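Peptide amidase (Stenotrophomonas maltophilia, PDB 1M22) probably hydrolyses amide bonds of peptides, as a serine-dependent hydrolase of the amidase signature family. Local coordinates at residues R153-R157 with R487-F492; I158-C163 with A421-R425; G273-L279 with Q409-A415. All blocks are in the same frame, centred on the assembly; numbering follows the deposited sequence.

Overall arrangement
Contacts 1 and 2 are neighbours, their centres 12 Å apart, and both use the loop that runs from strand 150-151 to helix 167-174: its first part meets the C-terminal tail after helix 470-484, its second the loop after strand 412-416. They touch through Asn154 with Ser161 and Arg153 with Ile158, and hold the loop leading to catalytic Ser165. The centre of contact 3 lies about 30 Å from that of contact 1 and 31 Å from that of contact 2; there strands 275-279 and 412-416 pair in a separate part of the eleven-stranded mixed sheet. Along the chain, contact 1 spans the other two and contact 2 spans contact 3.

Contact 1 of 3, residues R153-R157 with R487-F492; sequences RNPYR and RRPPHF
The ring of Tyr156 carries Pro490 on one face: CB of the proline stands 3.6 Å from the ring centroid and 3° off the normal, a CH-pi contact centred almost exactly over the ring. At the edge, near the ring plane, lie Arg488 O and Arg487 NH1, both gathered round the phenol oxygen; Asn154 OD1 lies in plane at another part of the edge, beside CD1. The Phe492 ring is met less squarely, by Pro155 CB, which comes within 3.9 Å of Phe492 CE2. Pro155 CB is equally close to Pro490 CB, so Pro490 packs against both the tyrosine ring and Pro155.

Tyr156 CG stands anti to the carbonyl carbon (chi1 -70°), which sends the ring along the 487-492 tail and brings OH to its backbone. There the hydroxyl donates to Arg488 O over 2.6 Å, from a position tilted 21° out of that carbonyl's plane. Arg487 NH1 lies 2.9 Å from Tyr156 OH, its guanidinium standing nearly perpendicular to the phenol ring; this arginine is otherwise held by a salt bridge to Glu10 and by the carbonyls of Gly198 and Ala174.

The contact joins two irregular pieces at the surface, a type I beta turn from Asn154 to Arg157 and the proline-rich tail that follows helix 470-484. An Asx turn is built into the first, Asn154 OD1 accepting from Tyr156 N in its carbonyl plane, while Asn154 ND2 reaches Ser161 O and Ile196 O. Two waters fill out the polar side of the seam. One donates to both Pro155 O and His491 O; the other donates to Tyr156 O and accepts from His491 N. Phe492, in the tail, also packs on Arg37 and Leu41 of helix 27-43.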
# COMPACT_ATOMS: atom_id res chain seq x y z
N ARG A 153 -13.21 -8.34 3.48
CA ARG A 153 -14.38 -7.61 2.99
C ARG A 153 -14.28 -6.10 3.13
O ARG A 153 -13.67 -5.60 4.07
CB ARG A 153 -15.63 -8.10 3.72
CG ARG A 153 -15.91 -9.58 3.47
CD ARG A 153 -17.06 -10.10 4.31
NE ARG A 153 -17.33 -11.51 4.00
CZ ARG A 153 -17.91 -11.94 2.89
NH1 ARG A 153 -18.31 -11.08 1.96
NH2 ARG A 153 -18.10 -13.24 2.70
N ASN A 154 -14.89 -5.38 2.19
CA ASN A 154 -14.90 -3.92 2.23
C ASN A 154 -15.83 -3.51 3.38
O ASN A 154 -17.00 -3.89 3.40
CB ASN A 154 -15.42 -3.38 0.91
CG ASN A 154 -15.24 -1.89 0.78
OD1 ASN A 154 -15.61 -1.12 1.68
ND2 ASN A 154 -14.66 -1.46 -0.34
N PRO A 155 -15.33 -2.72 4.33
CA PRO A 155 -16.17 -2.30 5.46
C PRO A 155 -17.33 -1.37 5.12
O PRO A 155 -18.26 -1.23 5.91
CB PRO A 155 -15.17 -1.67 6.42
CG PRO A 155 -14.15 -1.06 5.49
CD PRO A 155 -13.98 -2.13 4.43
N TYR A 156 -17.28 -0.74 3.95
CA TYR A 156 -18.36 0.16 3.55
C TYR A 156 -19.58 -0.60 3.05
O TYR A 156 -20.69 -0.08 3.06
CB TYR A 156 -17.86 1.15 2.48
CG TYR A 156 -16.89 2.17 3.04
CD1 TYR A 156 -15.54 1.85 3.21
CD2 TYR A 156 -17.34 3.41 3.48
CE1 TYR A 156 -14.67 2.76 3.81
CE2 TYR A 156 -16.47 4.32 4.08
CZ TYR A 156 -15.14 3.98 4.24
OH TYR A 156 -14.28 4.87 4.86
N ARG A 157 -19.36 -1.84 2.64
CA ARG A 157 -20.43 -2.73 2.17
C ARG A 157 -19.74 -4.09 2.12
O ARG A 157 -19.03 -4.40 1.17
CB ARG A 157 -20.90 -2.29 0.78
CG ARG A 157 -22.15 -2.97 0.30
CD ARG A 157 -22.60 -2.22 -0.95
NE ARG A 157 -23.67 -1.34 -0.61
CZ ARG A 157 -23.84 -0.02 -0.63
NH1 ARG A 157 -22.96 0.90 -1.01
NH2 ARG A 157 -25.03 0.34 -0.21
N ARG A 487 -12.95 12.13 3.53
CA ARG A 487 -13.12 10.80 4.10
C ARG A 487 -14.28 10.72 5.08
O ARG A 487 -14.50 11.62 5.89
CB ARG A 487 -11.85 10.33 4.82
CG ARG A 487 -12.08 9.02 5.56
CD ARG A 487 -10.85 8.48 6.25
NE ARG A 487 -11.24 7.58 7.34
CZ ARG A 487 -11.66 6.33 7.18
NH1 ARG A 487 -11.73 5.79 5.97
NH2 ARG A 487 -12.06 5.64 8.23
N ARG A 488 -15.02 9.62 4.99
CA ARG A 488 -16.13 9.34 5.87
C ARG A 488 -15.92 7.90 6.30
O ARG A 488 -15.69 7.03 5.46
CB ARG A 488 -17.46 9.49 5.12
CG ARG A 488 -17.82 10.92 4.77
CD ARG A 488 -18.12 11.73 6.03
NE ARG A 488 -18.40 13.13 5.74
CZ ARG A 488 -17.48 14.04 5.42
NH1 ARG A 488 -16.21 13.69 5.34
NH2 ARG A 488 -17.84 15.29 5.17
N PRO A 489 -15.96 7.62 7.61
CA PRO A 489 -15.75 6.25 8.07
C PRO A 489 -16.89 5.33 7.64
O PRO A 489 -18.00 5.79 7.36
CB PRO A 489 -15.67 6.40 9.58
CG PRO A 489 -16.60 7.55 9.85
CD PRO A 489 -16.23 8.52 8.75
N PRO A 490 -16.62 4.02 7.58
CA PRO A 490 -17.65 3.07 7.18
C PRO A 490 -18.66 2.90 8.31
O PRO A 490 -18.33 3.07 9.48
CB PRO A 490 -16.86 1.79 6.92
CG PRO A 490 -15.74 1.89 7.91
CD PRO A 490 -15.33 3.34 7.79
N HIS A 491 -19.90 2.59 7.95
CA HIS A 491 -20.94 2.40 8.95
C HIS A 491 -21.25 0.91 9.09
O HIS A 491 -21.59 0.25 8.11
CB HIS A 491 -22.21 3.15 8.54
CG HIS A 491 -23.32 3.05 9.54
ND1 HIS A 491 -23.92 1.85 9.87
CD2 HIS A 491 -23.95 4.00 10.28
CE1 HIS A 491 -24.86 2.06 10.78
NE2 HIS A 491 -24.90 3.36 11.04
N PHE A 492 -21.11 0.39 10.31
CA PHE A 492 -21.39 -1.02 10.56
C PHE A 492 -22.80 -1.18 11.12
O PHE A 492 -23.29 -0.30 11.84
CB PHE A 492 -20.37 -1.59 11.55
CG PHE A 492 -18.94 -1.50 11.07
CD1 PHE A 492 -18.11 -0.48 11.50
CD2 PHE A 492 -18.44 -2.44 10.17
CE1 PHE A 492 -16.80 -0.38 11.04
CE2 PHE A 492 -17.13 -2.35 9.70
CZ PHE A 492 -16.31 -1.32 10.14
O HOH W 1 -20.60 -2.27 7.02
O HOH W 2 -20.70 2.32 5.03

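Contact 2 of 3, residues I158-C163 with A421-R425; sequences ISHSPC and AWPIR
His160 meets the 421-425 loop from its root onward: CB lies 3.4 Å from Trp422 O and also packs on Ala421 CB. CG stays close to the same Trp422 carbonyl group. ND1, at the ring edge, points to Ala421 O in a weak hydrogen bond of 3.4 Å, and CD2 lies beside Pro423 CA at 4.1 Å. CE1 and NE2 then reach Pro423 CG, each at 3.9 Å, and the proline ring lies over one face of the imidazole in a CH-pi contact, the two side chains running the same way.

The backbones are joined here by a single beta bridge between His160 and Pro423 rather than a longer strand pair. Ser161 N donates to Trp422 O over 2.7 Å, nearly along the C=O axis, and Ile424 N gives an almost straight bond to Ser159 O, which also accepts from a water. Ile424 CG1 packs against the His160 carbonyl carbon.

Trp422 has CG between its backbone N and carbonyl carbon (chi1 55°), folding the indole back so that one face lies against Ser161 CB, 3.6 Å from the five-membered ring centroid. Ser161 OG accepts from Cys163 N in an ST turn. Cys163 SG approaches the far edge of the indole, 3.9 Å from Trp422 CH2; the Cys163 side chain lies about 8 Å from those of the active-site residues Ser165 and Ser189.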
# COMPACT_ATOMS: atom_id res chain seq x y z
N ILE A 158 -19.96 -4.90 3.15
CA ILE A 158 -19.28 -6.18 3.28
C ILE A 158 -19.45 -7.22 2.18
O ILE A 158 -18.73 -8.21 2.15
CB ILE A 158 -19.56 -6.82 4.67
CG1 ILE A 158 -21.06 -7.07 4.86
CG2 ILE A 158 -19.02 -5.91 5.76
CD1 ILE A 158 -21.58 -8.29 4.15
N SER A 159 -20.40 -6.99 1.29
CA SER A 159 -20.62 -7.90 0.17
C SER A 159 -19.68 -7.51 -0.98
O SER A 159 -19.51 -8.26 -1.94
CB SER A 159 -22.05 -7.76 -0.33
OG SER A 159 -22.32 -6.40 -0.66
N HIS A 160 -19.07 -6.34 -0.86
CA HIS A 160 -18.19 -5.84 -1.90
C HIS A 160 -16.70 -5.97 -1.66
O HIS A 160 -16.24 -6.16 -0.54
CB HIS A 160 -18.58 -4.39 -2.25
CG HIS A 160 -19.92 -4.29 -2.90
ND1 HIS A 160 -20.18 -3.44 -3.96
CD2 HIS A 160 -21.08 -4.95 -2.65
CE1 HIS A 160 -21.44 -3.60 -4.34
NE2 HIS A 160 -22.00 -4.51 -3.56
N SER A 161 -15.95 -5.86 -2.75
CA SER A 161 -14.51 -6.04 -2.74
C SER A 161 -13.66 -4.98 -2.08
O SER A 161 -13.95 -3.79 -2.17
CB SER A 161 -14.02 -6.23 -4.17
OG SER A 161 -12.64 -6.53 -4.19
N PRO A 162 -12.60 -5.41 -1.38
CA PRO A 162 -11.69 -4.46 -0.73
C PRO A 162 -10.55 -4.16 -1.71
O PRO A 162 -9.66 -3.38 -1.40
CB PRO A 162 -11.20 -5.24 0.47
CG PRO A 162 -11.08 -6.63 -0.09
CD PRO A 162 -12.38 -6.77 -0.87
N CYS A 163 -10.61 -4.78 -2.88
CA CYS A 163 -9.56 -4.67 -3.90
C CYS A 163 -8.29 -5.32 -3.32
O CYS A 163 -8.38 -6.09 -2.37
CB CYS A 163 -9.31 -3.21 -4.30
SG CYS A 163 -8.39 -3.00 -5.85
N ALA A 421 -15.94 -0.06 -5.41
CA ALA A 421 -15.94 -1.48 -5.09
C ALA A 421 -17.06 -2.21 -5.82
O ALA A 421 -18.15 -1.67 -6.03
CB ALA A 421 -16.08 -1.67 -3.59
N TRP A 422 -16.78 -3.45 -6.19
CA TRP A 422 -17.72 -4.30 -6.90
C TRP A 422 -18.07 -5.52 -6.04
O TRP A 422 -17.35 -5.84 -5.09
CB TRP A 422 -17.07 -4.78 -8.21
CG TRP A 422 -15.76 -5.46 -7.97
CD1 TRP A 422 -15.54 -6.80 -7.79
CD2 TRP A 422 -14.48 -4.83 -7.83
NE1 TRP A 422 -14.21 -7.04 -7.54
CE2 TRP A 422 -13.54 -5.85 -7.56
CE3 TRP A 422 -14.04 -3.50 -7.90
CZ2 TRP A 422 -12.18 -5.58 -7.35
CZ3 TRP A 422 -12.68 -3.23 -7.70
CH2 TRP A 422 -11.77 -4.27 -7.43
N PRO A 423 -19.19 -6.20 -6.35
CA PRO A 423 -19.58 -7.38 -5.57
C PRO A 423 -18.46 -8.41 -5.64
O PRO A 423 -17.93 -8.70 -6.72
CB PRO A 423 -20.84 -7.86 -6.29
CG PRO A 423 -21.42 -6.59 -6.83
CD PRO A 423 -20.21 -5.86 -7.36
N ILE A 424 -18.09 -8.97 -4.49
CA ILE A 424 -17.03 -9.97 -4.45
C ILE A 424 -17.34 -11.17 -5.33
O ILE A 424 -16.48 -11.63 -6.08
CB ILE A 424 -16.78 -10.46 -3.00
CG1 ILE A 424 -16.24 -9.31 -2.14
CG2 ILE A 424 -15.80 -11.63 -3.01
CD1 ILE A 424 -16.13 -9.65 -0.67
N ARG A 425 -18.57 -11.67 -5.25
CA ARG A 425 -18.99 -12.82 -6.04
C ARG A 425 -19.22 -12.49 -7.51
O ARG A 425 -20.00 -13.17 -8.19
CB ARG A 425 -20.26 -13.44 -5.44
CG ARG A 425 -20.04 -14.13 -4.10
CD ARG A 425 -21.36 -14.59 -3.50
NE ARG A 425 -21.18 -15.30 -2.23
CZ ARG A 425 -20.65 -16.51 -2.12
NH1 ARG A 425 -20.24 -17.16 -3.20
NH2 ARG A 425 -20.52 -17.07 -0.92
O HOH W 3 -20.36 -10.79 -2.53

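Contact 3 of 3, residues G273-L279 with Q409-A415; sequences GKRIGLL and QLDALVA
Two parallel strands pair near one border of the mixed sheet: 412-415 lies beside 275-279, whose other neighbour is the outermost strand 306-310. Their short axes come within 4.7 Å and make an angle of 37°. Gly277 uses both backbone polar groups across the seam, N to Ala412 O and O to Val414 N, and Leu279 N continues to Val414 O at 2.9 Å.

On the face of Ile276, Leu278 and Val414, the CG2 methyls of Ile276 and Val414 press together at 3.4 Å, tighter than usual, the side chains crossing at about a right angle. Leu278 CD1 touches the same Val414 methyl. At Gly277, on the face of Leu413, Leu410 CD1 comes to 3.6 Å from the glycine CA, in the place a side chain would take.

Just ahead of strand 412-415, Asp411 grips Arg275, first residue of the other strand, twice: Asp411 N donates to Arg275 O, and Arg275 N to Asp411 OD1 at 2.8 Å, on the lone pair directed away from OD2. With CG anti to the carbonyl carbon (chi1 -66°), the carboxylate faces the Lys274-Arg275 backbone. Arg275 NE also makes a weak bond to Gln409 O, while NH2 goes to His408 O. With OD2 in a salt bridge to Lys472 of helix 470-484, Asp411 is probably stabilised as the carboxylate and links the strand start to that helix.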
# COMPACT_ATOMS: atom_id res chain seq x y z
N GLY A 273 0.88 28.13 -6.23
CA GLY A 273 1.89 28.20 -7.26
C GLY A 273 2.17 26.90 -7.99
O GLY A 273 2.96 26.87 -8.94
N LYS A 274 1.52 25.82 -7.57
CA LYS A 274 1.73 24.53 -8.22
C LYS A 274 0.98 24.43 -9.54
O LYS A 274 0.01 25.15 -9.77
CB LYS A 274 1.28 23.39 -7.30
CG LYS A 274 2.06 23.25 -6.00
CD LYS A 274 3.52 22.93 -6.25
CE LYS A 274 4.20 22.40 -5.00
NZ LYS A 274 4.04 23.32 -3.83
N ARG A 275 1.45 23.54 -10.40
CA ARG A 275 0.82 23.31 -11.69
C ARG A 275 0.50 21.82 -11.77
O ARG A 275 1.37 20.97 -11.58
CB ARG A 275 1.77 23.73 -12.82
CG ARG A 275 2.04 25.24 -12.85
CD ARG A 275 3.05 25.61 -13.93
NE ARG A 275 2.60 25.17 -15.25
CZ ARG A 275 1.64 25.76 -15.95
NH1 ARG A 275 1.02 26.83 -15.47
NH2 ARG A 275 1.28 25.25 -17.12
N ILE A 276 -0.77 21.52 -12.04
CA ILE A 276 -1.24 20.15 -12.08
C ILE A 276 -1.90 19.78 -13.40
O ILE A 276 -2.65 20.57 -13.97
CB ILE A 276 -2.26 19.91 -10.94
CG1 ILE A 276 -1.58 20.09 -9.59
CG2 ILE A 276 -2.88 18.52 -11.06
CD1 ILE A 276 -2.54 20.01 -8.41
N GLY A 277 -1.63 18.57 -13.87
CA GLY A 277 -2.24 18.09 -15.09
C GLY A 277 -3.31 17.07 -14.76
O GLY A 277 -3.03 16.05 -14.13
N LEU A 278 -4.55 17.35 -15.16
CA LEU A 278 -5.66 16.44 -14.92
C LEU A 278 -5.70 15.47 -16.10
O LEU A 278 -6.01 15.86 -17.23
CB LEU A 278 -6.98 17.20 -14.83
CG LEU A 278 -8.25 16.36 -14.69
CD1 LEU A 278 -8.17 15.48 -13.44
CD2 LEU A 278 -9.46 17.28 -14.61
N LEU A 279 -5.38 14.21 -15.84
CA LEU A 279 -5.33 13.20 -16.89
C LEU A 279 -6.66 12.88 -17.54
O LEU A 279 -7.64 12.55 -16.88
CB LEU A 279 -4.69 11.91 -16.34
CG LEU A 279 -3.24 12.08 -15.88
CD1 LEU A 279 -2.74 10.78 -15.29
CD2 LEU A 279 -2.37 12.50 -17.05
N GLN A 409 5.07 22.00 -17.92
CA GLN A 409 5.82 22.35 -16.72
C GLN A 409 4.97 22.13 -15.48
O GLN A 409 4.68 23.05 -14.72
CB GLN A 409 6.31 23.80 -16.77
CG GLN A 409 7.44 24.05 -15.78
CD GLN A 409 8.02 25.45 -15.86
OE1 GLN A 409 8.37 25.93 -16.93
NE2 GLN A 409 8.14 26.10 -14.71
N LEU A 410 4.57 20.87 -15.30
CA LEU A 410 3.72 20.47 -14.19
C LEU A 410 4.50 19.88 -13.01
O LEU A 410 5.61 19.36 -13.17
CB LEU A 410 2.71 19.43 -14.67
CG LEU A 410 1.89 19.83 -15.90
CD1 LEU A 410 1.10 18.63 -16.39
CD2 LEU A 410 0.97 20.99 -15.56
N ASP A 411 3.88 19.96 -11.84
CA ASP A 411 4.46 19.42 -10.61
C ASP A 411 3.91 18.03 -10.33
O ASP A 411 4.56 17.23 -9.66
CB ASP A 411 4.12 20.33 -9.43
CG ASP A 411 4.78 21.68 -9.54
OD1 ASP A 411 4.08 22.67 -9.85
OD2 ASP A 411 6.00 21.73 -9.32
N ALA A 412 2.72 17.76 -10.84
CA ALA A 412 2.09 16.47 -10.64
C ALA A 412 0.97 16.24 -11.62
O ALA A 412 0.48 17.17 -12.28
CB ALA A 412 1.56 16.36 -9.21
N LEU A 413 0.56 14.98 -11.72
CA LEU A 413 -0.54 14.57 -12.57
C LEU A 413 -1.59 14.04 -11.60
O LEU A 413 -1.24 13.39 -10.61
CB LEU A 413 -0.11 13.46 -13.53
CG LEU A 413 1.07 13.80 -14.43
CD1 LEU A 413 1.47 12.58 -15.25
CD2 LEU A 413 0.70 14.95 -15.35
N VAL A 414 -2.86 14.32 -11.86
CA VAL A 414 -3.92 13.82 -11.00
C VAL A 414 -5.04 13.20 -11.82
O VAL A 414 -5.19 13.49 -13.01
CB VAL A 414 -4.52 14.93 -10.11
CG1 VAL A 414 -3.44 15.55 -9.24
CG2 VAL A 414 -5.21 15.98 -10.96
N ALA A 415 -5.80 12.33 -11.18
CA ALA A 415 -6.91 11.65 -11.83
C ALA A 415 -7.64 10.83 -10.79
O ALA A 415 -7.14 10.63 -9.68
CB ALA A 415 -6.37 10.71 -12.91